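Local coordinates for carnitinyl-CoA dehydratase (Mycobacterium avium, PDB 3R0O), which probably acts as a crotonase-family lyase that removes water from carnitinyl-CoA to form a carbon-carbon double bond in its acyl chain, or the reverse, at residues A[14-18]-A[29-33]. Residues are numbered along the deposited sequence; the frame is centred on the assembly and turned at random.
Sequences RQAAV and TIDRP
V18 chi1 of -67° sets CG1 anti to the carbonyl carbon and so puts CG2 between that carbon and the backbone N, where this methyl meets T29 CB at 3.9 Å, and the two branched side chains run side by side on one face of the sheet. D31 turns its carboxylate anti to the backbone N (chi1 -165°), and OD2 receives a hydrogen bond from a water that also donates to Q15 O, bridging the segments just beyond the strand ends. Between these two points the backbones pair as the open end of an antiparallel hairpin. V18 and T29 form a hydrogen-bonded pair, with V18 N 3.0 Å from T29 O and a straighter bond from T29 N to V18 O at 2.9 Å. A17 and I30 follow as a non-hydrogen-bonded pair, where A17 CA approaches T29 O at 3.2 Å in a CA-H...O contact. D31 N donates to A16 O (2.8 Å), and the aliphatic R32 CG lies beside that carbonyl. R32 NH1 is hydrogen-bonded to A38 O and salt-bridged to D78. Strand 17-22 edges this chain's crotonase-fold sheet, while I30 bonds through its backbone to T66 of strand 62-67, and helix 41-56 packs against A16, A17 and R32.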
ATOM      1  N   ARG A  14     -41.022 -11.597  -6.782  1.00 39.82           N
ATOM      2  CA  ARG A  14     -40.131 -10.699  -7.558  1.00 38.41           C
ATOM      3  C   ARG A  14     -38.691 -11.223  -7.576  1.00 37.04           C
ATOM      4  O   ARG A  14     -38.266 -11.929  -6.656  1.00 36.31           O
ATOM      5  CB  ARG A  14     -40.131  -9.281  -6.971  1.00 38.39           C
ATOM      6  N   GLN A  15     -37.947 -10.853  -8.619  1.00 35.52           N
ATOM      7  CA  GLN A  15     -36.559 -11.246  -8.782  1.00 33.97           C
ATOM      8  C   GLN A  15     -35.685 -10.557  -7.729  1.00 32.36           C
ATOM      9  O   GLN A  15     -35.902  -9.387  -7.416  1.00 32.46           O
ATOM     10  CB  GLN A  15     -36.110 -10.844 -10.170  1.00 34.32           C
ATOM     11  CG  GLN A  15     -35.354 -11.897 -10.923  1.00 37.05           C
ATOM     12  CD  GLN A  15     -35.417 -11.671 -12.433  1.00 40.57           C
ATOM     13  OE1 GLN A  15     -35.847 -10.615 -12.899  1.00 40.41           O
ATOM     14  NE2 GLN A  15     -34.992 -12.673 -13.201  1.00 41.47           N
ATOM     15  N   ALA A  16     -34.703 -11.277  -7.186  1.00 30.17           N
ATOM     16  CA  ALA A  16     -33.891 -10.761  -6.084  1.00 28.60           C
ATOM     17  C   ALA A  16     -32.844  -9.765  -6.589  1.00 27.47           C
ATOM     18  O   ALA A  16     -32.474  -8.838  -5.894  1.00 26.24           O
ATOM     19  CB  ALA A  16     -33.238 -11.890  -5.345  1.00 28.34           C
ATOM     20  N   ALA A  17     -32.376  -9.987  -7.809  1.00 27.17           N
ATOM     21  CA  ALA A  17     -31.483  -9.066  -8.504  1.00 27.68           C
ATOM     22  C   ALA A  17     -31.806  -9.167  -9.986  1.00 28.48           C
ATOM     23  O   ALA A  17     -32.122 -10.259 -10.467  1.00 28.75           O
ATOM     24  CB  ALA A  17     -30.002  -9.425  -8.249  1.00 26.41           C
ATOM     25  N   VAL A  18     -31.739  -8.040 -10.693  1.00 28.80           N
ATOM     26  CA  VAL A  18     -31.982  -7.995 -12.143  1.00 29.27           C
ATOM     27  C   VAL A  18     -30.711  -7.613 -12.902  1.00 29.12           C
ATOM     28  O   VAL A  18     -29.820  -6.964 -12.338  1.00 28.64           O
ATOM     29  CB  VAL A  18     -33.139  -7.022 -12.512  1.00 29.60           C
ATOM     30  CG1 VAL A  18     -34.467  -7.558 -11.992  1.00 30.70           C
ATOM     31  CG2 VAL A  18     -32.891  -5.637 -11.947  1.00 30.07           C
ATOM     32  N   THR A  29     -28.479  -5.028 -10.621  1.00 18.52           N
ATOM     33  CA  THR A  29     -29.094  -4.259  -9.564  1.00 17.99           C
ATOM     34  C   THR A  29     -29.585  -5.253  -8.546  1.00 18.56           C
ATOM     35  O   THR A  29     -30.449  -6.097  -8.858  1.00 18.51           O
ATOM     36  CB  THR A  29     -30.290  -3.404 -10.088  1.00 19.07           C
ATOM     37  OG1 THR A  29     -29.835  -2.512 -11.118  1.00 18.91           O
ATOM     38  CG2 THR A  29     -30.918  -2.594  -8.959  1.00 18.87           C
ATOM     39  N   ILE A  30     -29.053  -5.166  -7.327  1.00 17.64           N
ATOM     40  CA  ILE A  30     -29.642  -5.898  -6.213  1.00 18.20           C
ATOM     41  C   ILE A  30     -30.985  -5.261  -5.912  1.00 18.85           C
ATOM     42  O   ILE A  30     -31.048  -4.067  -5.629  1.00 18.59           O
ATOM     43  CB  ILE A  30     -28.767  -5.889  -4.964  1.00 18.39           C
ATOM     44  CG1 ILE A  30     -27.406  -6.555  -5.278  1.00 17.65           C
ATOM     45  CG2 ILE A  30     -29.530  -6.566  -3.809  1.00 17.64           C
ATOM     46  CD1 ILE A  30     -26.361  -6.423  -4.146  1.00 18.96           C
ATOM     47  N   ASP A  31     -32.059  -6.048  -6.010  1.00 19.15           N
ATOM     48  CA  ASP A  31     -33.399  -5.478  -5.965  1.00 19.96           C
ATOM     49  C   ASP A  31     -34.242  -5.999  -4.815  1.00 20.55           C
ATOM     50  O   ASP A  31     -35.230  -6.702  -5.033  1.00 20.78           O
ATOM     51  CB  ASP A  31     -34.110  -5.710  -7.300  1.00 20.23           C
ATOM     52  CG  ASP A  31     -35.368  -4.831  -7.475  1.00 22.72           C
ATOM     53  OD1 ASP A  31     -35.636  -3.888  -6.678  1.00 22.43           O
ATOM     54  OD2 ASP A  31     -36.100  -5.104  -8.437  1.00 24.27           O
ATOM     55  N   ARG A  32     -33.847  -5.666  -3.584  1.00 20.82           N
ATOM     56  CA  ARG A  32     -34.656  -5.974  -2.398  1.00 21.31           C
ATOM     57  C   ARG A  32     -34.690  -4.757  -1.478  1.00 21.84           C
ATOM     58  O   ARG A  32     -34.232  -4.831  -0.341  1.00 21.49           O
ATOM     59  CB  ARG A  32     -34.109  -7.184  -1.629  1.00 21.64           C
ATOM     60  CG  ARG A  32     -34.023  -8.502  -2.411  1.00 21.67           C
ATOM     61  CD  ARG A  32     -33.483  -9.638  -1.534  1.00 20.11           C
ATOM     62  NE  ARG A  32     -34.367 -10.016  -0.426  1.00 19.05           N
ATOM     63  CZ  ARG A  32     -33.985 -10.164   0.845  1.00 21.75           C
ATOM     64  NH1 ARG A  32     -32.718  -9.970   1.216  1.00 22.04           N
ATOM     65  NH2 ARG A  32     -34.868 -10.512   1.767  1.00 22.48           N
ATOM     66  N   PRO A  33     -35.250  -3.626  -1.958  1.00 23.09           N
ATOM     67  CA  PRO A  33     -35.060  -2.379  -1.177  1.00 23.75           C
ATOM     68  C   PRO A  33     -35.813  -2.342   0.158  1.00 25.41           C
ATOM     69  O   PRO A  33     -35.442  -1.576   1.041  1.00 26.10           O
ATOM     70  CB  PRO A  33     -35.547  -1.274  -2.127  1.00 24.34           C
ATOM     71  CG  PRO A  33     -36.478  -1.978  -3.114  1.00 24.48           C
ATOM     72  CD  PRO A  33     -35.937  -3.392  -3.243  1.00 23.09           C
TER
HETATM   73  O   HOH W   1     -37.052  -7.421  -9.117  1.00 19.91           O